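PDB 1VJX: putative ferritin-like diiron-carboxylate protein TM1526, which is of unknown function but, as a putative ferritin-like diiron-carboxylate protein of the rubrerythrin family, probably binds metal and may act as an oxidoreductase. Local coordinates for residues 14-19 with 72-76. Residues are numbered along the deposited sequence; the frame is centred on the assembly and turned at random.
Sequences KVSDIL and DEVDS
The first amides of a helix hydrogen-bond here to backbone carbonyls at the end of another, short helix and the turn after it, at one end of the ferritin-like helical bundle. Helix 15-36 starts here and meets the end of helix 71-74. Lys14 is the N-cap residue, with extended phi/psi (-83/157). Asp75 leaves helical geometry, and Ser76 is extended (-86/149). CA atoms pair Lys14 with Ser76 (5.3 Å) and Ser16 with Val74 (4.7 Å). Val15 N donates to Ser76 O (2.8 Å), and Ser16 N to Val74 O (2.8 Å). Asp17 OD2 accepts from Lys14 N (2.9 Å). The Lys14 side chain is mttt, and its NZ forms a salt bridge with Asp75 OD1 (2.7 Å). A water bridges Asp75 OD1 and Ser16 OG. On the inner side, Val74 CG2 packs on Val15 CG1 (4.1 Å) and Leu19 CD1 (4.0 Å). Leu19 also touches Phe62 and Met65 of helix 43-68. First-turn amides lacking acceptors within their own helix thus find them over 50 residues along the chain, tying the C-terminal end of helix 71-74 and the residues just after it to the start of helix 15-36.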
# COMPACT_ATOMS: atom_id res chain seq x y z
N LYS A 14 16.38 3.73 -8.03
CA LYS A 14 16.42 5.09 -7.55
C LYS A 14 15.25 5.36 -6.57
O LYS A 14 14.25 4.65 -6.57
CB LYS A 14 16.45 6.11 -8.67
CG LYS A 14 17.64 6.02 -9.58
CD LYS A 14 17.60 7.11 -10.61
CE LYS A 14 18.68 7.00 -11.63
NZ LYS A 14 18.45 7.89 -12.84
N VAL A 15 15.43 6.36 -5.71
CA VAL A 15 14.34 6.90 -4.93
C VAL A 15 13.10 7.15 -5.78
O VAL A 15 11.99 6.86 -5.36
CB VAL A 15 14.76 8.23 -4.24
CG1 VAL A 15 13.54 9.09 -3.83
CG2 VAL A 15 15.65 7.94 -3.04
N SER A 16 13.28 7.73 -6.95
CA SER A 16 12.16 8.08 -7.78
C SER A 16 11.43 6.85 -8.32
O SER A 16 10.23 6.92 -8.58
CB SER A 16 12.65 8.90 -8.98
OG SER A 16 13.66 8.17 -9.64
N ASP A 17 12.20 5.79 -8.57
CA ASP A 17 11.69 4.50 -9.03
C ASP A 17 10.80 3.96 -7.92
O ASP A 17 9.74 3.40 -8.17
CB ASP A 17 12.83 3.49 -9.28
CG ASP A 17 13.80 3.94 -10.37
OD1 ASP A 17 13.46 4.80 -11.20
OD2 ASP A 17 14.93 3.42 -10.50
N ILE A 18 11.23 4.16 -6.69
CA ILE A 18 10.52 3.61 -5.52
C ILE A 18 9.23 4.40 -5.23
O ILE A 18 8.20 3.81 -4.91
CB ILE A 18 11.45 3.62 -4.30
CG1 ILE A 18 12.66 2.73 -4.55
CG2 ILE A 18 10.74 3.14 -3.02
CD1 ILE A 18 12.33 1.23 -4.57
N LEU A 19 9.28 5.73 -5.34
CA LEU A 19 8.03 6.51 -5.28
C LEU A 19 7.02 6.03 -6.33
O LEU A 19 5.85 5.93 -6.03
CB LEU A 19 8.26 7.97 -5.51
CG LEU A 19 8.61 8.83 -4.34
CD1 LEU A 19 9.02 10.17 -4.94
CD2 LEU A 19 7.42 8.93 -3.33
N ASP A 72 17.83 15.99 -7.18
CA ASP A 72 18.99 15.32 -6.63
C ASP A 72 18.69 14.27 -5.58
O ASP A 72 19.39 13.25 -5.51
CB ASP A 72 19.90 16.36 -6.02
CG ASP A 72 20.57 17.20 -7.05
OD1 ASP A 72 20.69 16.80 -8.25
OD2 ASP A 72 21.00 18.30 -6.73
N GLU A 73 17.67 14.51 -4.76
CA GLU A 73 17.20 13.49 -3.85
C GLU A 73 16.58 12.31 -4.63
O GLU A 73 17.01 11.16 -4.53
CB GLU A 73 16.15 14.06 -2.88
CG GLU A 73 15.62 13.00 -1.93
CD GLU A 73 14.54 13.48 -0.98
OE1 GLU A 73 13.52 14.03 -1.46
OE2 GLU A 73 14.70 13.27 0.23
N VAL A 74 15.55 12.64 -5.38
CA VAL A 74 14.77 11.69 -6.16
C VAL A 74 15.59 10.85 -7.16
O VAL A 74 15.29 9.68 -7.41
CB VAL A 74 13.64 12.52 -6.83
CG1 VAL A 74 13.70 12.54 -8.29
CG2 VAL A 74 12.28 12.14 -6.28
N ASP A 75 16.64 11.46 -7.72
CA ASP A 75 17.49 10.76 -8.70
C ASP A 75 18.62 9.91 -8.09
O ASP A 75 19.46 9.35 -8.81
CB ASP A 75 18.07 11.75 -9.70
CG ASP A 75 18.54 11.09 -10.99
OD1 ASP A 75 17.82 10.24 -11.56
OD2 ASP A 75 19.62 11.42 -11.50
N SER A 76 18.61 9.79 -6.77
CA SER A 76 19.62 9.04 -6.04
C SER A 76 19.30 7.58 -5.94
O SER A 76 18.15 7.20 -5.83
CB SER A 76 19.77 9.53 -4.59
OG SER A 76 20.86 10.42 -4.49
O HOH W 1 15.12 9.81 -11.41